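Local structure of UDP-N-acetylglucosamine 2-epimerase (Methanocaldococcus jannaschii, 4NES) at residues A[292-304]-A[334-348]. The protein probably catalyses the reversible epimerisation at C-2 of UDP-N-acetylglucosamine to UDP-N-acetylmannosamine. Residues are numbered along the deposited sequence; the frame is centred on the assembly and turned at random.
Sequences QEEACILKVPCIT and VEIMLNKKRNWKNPF. With UDP (uridine-5'-diphosphate), chain C.
From I303 facing V334 to E293 facing F348, 334-348 runs antiparallel to 292-304, and helix 334-338 packs at 157° to strand 302-304, their axes 9.2 Å apart. The CG of W344 sits between backbone N and carbonyl carbon (chi1 47°), which brings the indole edge up to the last turn of helix 289-298, where W344 NE1 donates a hydrogen bond to C296 O (2.9 Å, 163°), in both the ring and carbonyl planes. C296 O also takes K299 N, a bond of the Schellman motif that ends this helix. K299 bends at chi2 to lay CD over one indole face, 3.7 Å from W344 NE1, and its NZ grips W344 O at 2.7 Å. With an alanine here instead of W344, C296 O would probably lose its indole donor and the K299 chain the surface it lies on. Farther along, P301 CD sits over the centre of the R342 guanidinium, 3.5 Å from R342 CZ, while I303 CD1 rests 3.7 Å from V334 CG2. At the other end, E293 CG meets F348 CE2, and the E293 carboxylate forms salt bridges with R311 and K15. E294 binds both UDP ribose hydroxyls: this is the C-terminal Rossmann-like domain of a GT-B fold, its nucleotide-binding helix backed by the returning chain.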
loop_
_atom_site.group_PDB
_atom_site.type_symbol
_atom_site.label_atom_id
_atom_site.label_comp_id
_atom_site.label_asym_id
_atom_site.label_seq_id
_atom_site.Cartn_x
_atom_site.Cartn_y
_atom_site.Cartn_z
ATOM N N GLN A 292 -10.360 18.012 -15.745
ATOM C CA GLN A 292 -11.597 18.359 -15.037
ATOM C C GLN A 292 -11.382 19.597 -14.171
ATOM O O GLN A 292 -12.229 20.494 -14.122
ATOM C CB GLN A 292 -12.056 17.211 -14.135
ATOM C CG GLN A 292 -12.630 16.014 -14.862
ATOM C CD GLN A 292 -12.952 14.912 -13.884
ATOM O OE1 GLN A 292 -13.894 15.019 -13.105
ATOM N NE2 GLN A 292 -12.154 13.847 -13.905
ATOM N N GLU A 293 -10.250 19.642 -13.480
ATOM C CA GLU A 293 -9.920 20.783 -12.636
ATOM C C GLU A 293 -9.683 22.050 -13.447
ATOM O O GLU A 293 -10.220 23.107 -13.121
ATOM C CB GLU A 293 -8.699 20.454 -11.774
ATOM C CG GLU A 293 -9.019 19.406 -10.715
ATOM C CD GLU A 293 -7.803 18.654 -10.208
ATOM O OE1 GLU A 293 -6.721 18.770 -10.816
ATOM O OE2 GLU A 293 -7.947 17.928 -9.200
ATOM N N GLU A 294 -8.885 21.942 -14.505
ATOM C CA GLU A 294 -8.602 23.093 -15.353
ATOM C C GLU A 294 -9.843 23.648 -16.033
ATOM O O GLU A 294 -10.001 24.861 -16.125
ATOM C CB GLU A 294 -7.513 22.748 -16.368
ATOM C CG GLU A 294 -6.188 22.529 -15.661
ATOM C CD GLU A 294 -5.144 21.854 -16.506
ATOM O OE1 GLU A 294 -5.488 21.246 -17.546
ATOM O OE2 GLU A 294 -3.965 21.910 -16.112
ATOM N N ALA A 295 -10.723 22.766 -16.502
ATOM C CA ALA A 295 -11.974 23.205 -17.117
ATOM C C ALA A 295 -12.752 24.051 -16.112
ATOM O O ALA A 295 -13.266 25.122 -16.442
ATOM C CB ALA A 295 -12.793 22.002 -17.567
ATOM N N CYS A 296 -12.792 23.595 -14.865
ATOM C CA CYS A 296 -13.520 24.310 -13.834
ATOM C C CYS A 296 -12.888 25.684 -13.577
ATOM O O CYS A 296 -13.577 26.715 -13.515
ATOM C CB CYS A 296 -13.550 23.466 -12.562
ATOM S SG CYS A 296 -14.468 24.187 -11.192
ATOM N N ILE A 297 -11.567 25.698 -13.456
ATOM C CA ILE A 297 -10.825 26.921 -13.186
ATOM C C ILE A 297 -10.982 27.942 -14.311
ATOM O O ILE A 297 -11.159 29.145 -14.057
ATOM C CB ILE A 297 -9.339 26.577 -12.970
ATOM C CG1 ILE A 297 -9.173 25.760 -11.680
ATOM C CG2 ILE A 297 -8.478 27.848 -12.950
ATOM C CD1 ILE A 297 -7.867 24.966 -11.609
ATOM N N LEU A 298 -10.946 27.460 -15.549
ATOM C CA LEU A 298 -11.024 28.315 -16.728
ATOM C C LEU A 298 -12.451 28.694 -17.113
ATOM O O LEU A 298 -12.652 29.442 -18.080
ATOM C CB LEU A 298 -10.348 27.627 -17.910
ATOM C CG LEU A 298 -8.853 27.401 -17.739
ATOM C CD1 LEU A 298 -8.307 26.513 -18.853
ATOM C CD2 LEU A 298 -8.122 28.742 -17.700
ATOM N N LYS A 299 -13.430 28.191 -16.358
ATOM C CA LYS A 299 -14.854 28.464 -16.593
ATOM C C LYS A 299 -15.323 27.954 -17.958
ATOM O O LYS A 299 -16.078 28.627 -18.673
ATOM C CB LYS A 299 -15.179 29.958 -16.469
ATOM C CG LYS A 299 -14.665 30.609 -15.216
ATOM C CD LYS A 299 -15.281 30.033 -13.964
ATOM C CE LYS A 299 -14.701 30.746 -12.740
ATOM N NZ LYS A 299 -15.131 30.135 -11.463
ATOM N N VAL A 300 -14.854 26.768 -18.324
ATOM C CA VAL A 300 -15.279 26.121 -19.551
ATOM C C VAL A 300 -16.033 24.873 -19.143
ATOM O O VAL A 300 -15.503 24.063 -18.396
ATOM C CB VAL A 300 -14.054 25.749 -20.424
ATOM C CG1 VAL A 300 -14.483 25.049 -21.695
ATOM C CG2 VAL A 300 -13.237 27.003 -20.760
ATOM N N PRO A 301 -17.284 24.717 -19.604
ATOM C CA PRO A 301 -18.059 23.543 -19.190
ATOM C C PRO A 301 -17.366 22.226 -19.534
ATOM O O PRO A 301 -16.742 22.089 -20.592
ATOM C CB PRO A 301 -19.359 23.677 -19.997
ATOM C CG PRO A 301 -19.435 25.113 -20.367
ATOM C CD PRO A 301 -18.024 25.568 -20.548
ATOM N N CYS A 302 -17.485 21.262 -18.630
ATOM C CA CYS A 302 -16.805 19.988 -18.770
ATOM C C CYS A 302 -17.807 18.836 -18.778
ATOM O O CYS A 302 -18.809 18.856 -18.049
ATOM C CB CYS A 302 -15.805 19.815 -17.621
ATOM S SG CYS A 302 -14.666 18.422 -17.827
ATOM N N ILE A 303 -17.546 17.843 -19.622
ATOM C CA ILE A 303 -18.297 16.595 -19.601
ATOM C C ILE A 303 -17.299 15.475 -19.383
ATOM O O ILE A 303 -16.351 15.314 -20.162
ATOM C CB ILE A 303 -19.075 16.382 -20.906
ATOM C CG1 ILE A 303 -20.197 17.408 -21.018
ATOM C CG2 ILE A 303 -19.640 14.959 -20.963
ATOM C CD1 ILE A 303 -20.811 17.480 -22.398
ATOM N N THR A 304 -17.501 14.718 -18.309
ATOM C CA THR A 304 -16.540 13.696 -17.910
ATOM C C THR A 304 -17.024 12.314 -18.328
ATOM O O THR A 304 -18.116 11.872 -17.942
ATOM C CB THR A 304 -16.235 13.754 -16.400
ATOM O OG1 THR A 304 -15.656 15.027 -16.091
ATOM C CG2 THR A 304 -15.235 12.679 -16.017
ATOM N N VAL A 334 -24.307 17.453 -23.545
ATOM C CA VAL A 334 -23.836 18.487 -24.457
ATOM C C VAL A 334 -24.861 19.612 -24.549
ATOM O O VAL A 334 -24.508 20.789 -24.488
ATOM C CB VAL A 334 -23.498 17.915 -25.850
ATOM C CG1 VAL A 334 -23.238 19.031 -26.839
ATOM C CG2 VAL A 334 -22.286 16.997 -25.767
ATOM N N GLU A 335 -26.137 19.250 -24.672
ATOM C CA GLU A 335 -27.196 20.252 -24.707
ATOM C C GLU A 335 -27.210 21.101 -23.437
ATOM O O GLU A 335 -27.273 22.329 -23.503
ATOM C CB GLU A 335 -28.559 19.589 -24.906
ATOM C CG GLU A 335 -29.692 20.576 -25.122
ATOM C CD GLU A 335 -31.013 19.887 -25.384
ATOM O OE1 GLU A 335 -31.678 20.230 -26.386
ATOM O OE2 GLU A 335 -31.389 19.003 -24.586
ATOM N N ILE A 336 -27.142 20.441 -22.284
ATOM C CA ILE A 336 -27.144 21.127 -20.997
ATOM C C ILE A 336 -25.953 22.074 -20.896
ATOM O O ILE A 336 -26.107 23.244 -20.544
ATOM C CB ILE A 336 -27.096 20.114 -19.835
ATOM C CG1 ILE A 336 -28.372 19.258 -19.824
ATOM C CG2 ILE A 336 -26.903 20.820 -18.495
ATOM C CD1 ILE A 336 -28.313 18.074 -18.880
HETATM N N MSE A 337 -24.770 21.573 -21.228
HETATM C CA MSE A 337 -23.552 22.360 -21.056
HETATM C C MSE A 337 -23.391 23.476 -22.092
HETATM O O MSE A 337 -22.777 24.501 -21.808
HETATM C CB MSE A 337 -22.332 21.441 -21.034
HETATM C CG MSE A 337 -22.271 20.559 -19.800
HETATM SE SE MSE A 337 -22.559 21.602 -18.172
HETATM C CE MSE A 337 -21.142 20.852 -17.089
ATOM N N LEU A 338 -23.950 23.279 -23.283
ATOM C CA LEU A 338 -23.952 24.309 -24.324
ATOM C C LEU A 338 -24.728 25.551 -23.884
ATOM O O LEU A 338 -24.437 26.667 -24.323
ATOM C CB LEU A 338 -24.575 23.749 -25.605
ATOM C CG LEU A 338 -23.746 23.630 -26.884
ATOM C CD1 LEU A 338 -22.253 23.638 -26.606
ATOM C CD2 LEU A 338 -24.149 22.376 -27.642
ATOM N N ASN A 339 -25.715 25.350 -23.014
ATOM C CA ASN A 339 -26.571 26.434 -22.539
ATOM C C ASN A 339 -26.247 26.874 -21.114
ATOM O O ASN A 339 -26.892 27.768 -20.561
ATOM C CB ASN A 339 -28.040 26.022 -22.639
ATOM C CG ASN A 339 -28.508 25.881 -24.076
ATOM O OD1 ASN A 339 -28.960 26.848 -24.688
ATOM N ND2 ASN A 339 -28.399 24.674 -24.623
ATOM N N LYS A 340 -25.238 26.238 -20.530
ATOM C CA LYS A 340 -24.822 26.511 -19.161
ATOM C C LYS A 340 -24.117 27.864 -19.044
ATOM O O LYS A 340 -23.182 28.147 -19.792
ATOM C CB LYS A 340 -23.894 25.386 -18.695
ATOM C CG LYS A 340 -23.203 25.621 -17.367
ATOM C CD LYS A 340 -24.156 25.436 -16.202
ATOM C CE LYS A 340 -23.426 25.627 -14.886
ATOM N NZ LYS A 340 -24.357 25.678 -13.728
ATOM N N LYS A 341 -24.570 28.703 -18.116
ATOM C CA LYS A 341 -23.874 29.954 -17.832
ATOM C C LYS A 341 -22.516 29.635 -17.220
ATOM O O LYS A 341 -22.428 28.846 -16.276
ATOM C CB LYS A 341 -24.674 30.818 -16.859
ATOM C CG LYS A 341 -26.003 31.323 -17.387
ATOM C CD LYS A 341 -26.766 32.027 -16.273
ATOM C CE LYS A 341 -27.240 33.398 -16.711
ATOM N NZ LYS A 341 -26.129 34.171 -17.326
ATOM N N ARG A 342 -21.462 30.256 -17.740
ATOM C CA ARG A 342 -20.111 29.930 -17.295
ATOM C C ARG A 342 -19.738 30.695 -16.042
ATOM O O ARG A 342 -18.698 31.351 -15.965
ATOM C CB ARG A 342 -19.117 30.134 -18.434
ATOM C CG ARG A 342 -19.559 29.325 -19.628
ATOM C CD ARG A 342 -18.670 29.430 -20.837
ATOM N NE ARG A 342 -19.252 28.627 -21.907
ATOM C CZ ARG A 342 -18.560 28.053 -22.883
ATOM N NH1 ARG A 342 -17.243 28.189 -22.932
ATOM N NH2 ARG A 342 -19.190 27.334 -23.803
ATOM N N ASN A 343 -20.628 30.611 -15.062
ATOM C CA ASN A 343 -20.350 31.098 -13.732
ATOM C C ASN A 343 -20.529 29.956 -12.746
ATOM O O ASN A 343 -21.509 29.210 -12.794
ATOM C CB ASN A 343 -21.200 32.336 -13.386
ATOM C CG ASN A 343 -22.574 31.990 -12.833
ATOM O OD1 ASN A 343 -23.237 31.062 -13.294
ATOM N ND2 ASN A 343 -23.013 32.756 -11.842
ATOM N N TRP A 344 -19.520 29.782 -11.906
ATOM C CA TRP A 344 -19.573 28.862 -10.790
ATOM C C TRP A 344 -18.427 29.199 -9.864
ATOM O O TRP A 344 -17.493 29.890 -10.255
ATOM C CB TRP A 344 -19.497 27.395 -11.246
ATOM C CG TRP A 344 -18.427 27.076 -12.254
ATOM C CD1 TRP A 344 -17.081 26.947 -12.024
ATOM C CD2 TRP A 344 -18.631 26.781 -13.642
ATOM N NE1 TRP A 344 -16.439 26.607 -13.194
ATOM C CE2 TRP A 344 -17.365 26.515 -14.204
ATOM C CE3 TRP A 344 -19.761 26.738 -14.472
ATOM C CZ2 TRP A 344 -17.201 26.190 -15.557
ATOM C CZ3 TRP A 344 -19.597 26.424 -15.815
ATOM C CH2 TRP A 344 -18.322 26.159 -16.342
ATOM N N LYS A 345 -18.520 28.717 -8.633
ATOM C CA LYS A 345 -17.467 28.890 -7.641
ATOM C C LYS A 345 -16.228 28.077 -8.008
ATOM O O LYS A 345 -16.355 27.043 -8.650
ATOM C CB LYS A 345 -18.014 28.460 -6.279
ATOM C CG LYS A 345 -17.069 27.668 -5.394
ATOM C CD LYS A 345 -17.558 27.734 -3.955
ATOM C CE LYS A 345 -16.774 26.823 -3.035
ATOM N NZ LYS A 345 -17.188 25.423 -3.236
ATOM N N ASN A 346 -15.035 28.559 -7.649
ATOM C CA ASN A 346 -13.849 27.698 -7.714
ATOM C C ASN A 346 -13.512 27.155 -6.339
ATOM O O ASN A 346 -13.154 27.899 -5.428
ATOM C CB ASN A 346 -12.616 28.361 -8.349
ATOM C CG ASN A 346 -11.382 27.431 -8.351
ATOM O OD1 ASN A 346 -11.364 26.361 -9.002
ATOM N ND2 ASN A 346 -10.349 27.846 -7.626
ATOM N N PRO A 347 -13.636 25.838 -6.190
ATOM C CA PRO A 347 -13.471 25.131 -4.924
ATOM C C PRO A 347 -12.014 24.805 -4.619
ATOM O O PRO A 347 -11.733 24.292 -3.539
ATOM C CB PRO A 347 -14.249 23.840 -5.164
ATOM C CG PRO A 347 -14.094 23.592 -6.635
ATOM C CD PRO A 347 -14.090 24.949 -7.276
ATOM N N PHE A 348 -11.099 25.111 -5.535
ATOM C CA PHE A 348 -9.746 24.574 -5.415
ATOM C C PHE A 348 -8.690 25.525 -4.870
ATOM O O PHE A 348 -7.501 25.188 -4.853
ATOM C CB PHE A 348 -9.301 23.973 -6.749
ATOM C CG PHE A 348 -10.155 22.828 -7.203
ATOM C CD1 PHE A 348 -10.369 21.734 -6.370
ATOM C CD2 PHE A 348 -10.770 22.856 -8.447
ATOM C CE1 PHE A 348 -11.165 20.679 -6.781
ATOM C CE2 PHE A 348 -11.571 21.804 -8.865
ATOM C CZ PHE A 348 -11.765 20.716 -8.030
HETATM N N1 UDP C . -2.036 18.328 -20.758
HETATM C C2 UDP C . -1.098 18.899 -21.550
HETATM N N3 UDP C . -1.076 18.619 -22.872
HETATM C C4 UDP C . -1.961 17.776 -23.448
HETATM C C5 UDP C . -2.944 17.164 -22.659
HETATM C C6 UDP C . -2.945 17.462 -21.292
HETATM O O2 UDP C . -0.267 19.676 -21.074
HETATM O O4 UDP C . -1.888 17.516 -24.813
HETATM C "C1'" UDP C . -2.084 18.557 -19.303
HETATM C "C2'" UDP C . -3.279 19.122 -18.740
HETATM O "O2'" UDP C . -3.306 20.518 -18.933
HETATM C "C3'" UDP C . -3.222 18.695 -17.335
HETATM C "C4'" UDP C . -2.482 17.443 -17.376
HETATM O "O4'" UDP C . -2.021 17.269 -18.693
HETATM O "O3'" UDP C . -2.561 19.597 -16.491
HETATM C "C5'" UDP C . -3.308 16.246 -17.047
HETATM O "O5'" UDP C . -2.592 15.048 -17.222
HETATM P PA UDP C . -3.285 13.696 -17.672
HETATM O O1A UDP C . -2.324 12.962 -18.582
HETATM O O2A UDP C . -4.601 14.011 -18.349
HETATM O O3A UDP C . -3.476 12.791 -16.393
HETATM P PB UDP C . -4.457 12.808 -15.170
HETATM O O1B UDP C . -4.687 14.238 -14.706
HETATM O O2B UDP C . -5.739 12.123 -15.567
HETATM O O3B UDP C . -3.708 11.992 -14.153
HETATM O O HOH W 1 -17.515 32.354 -12.191
#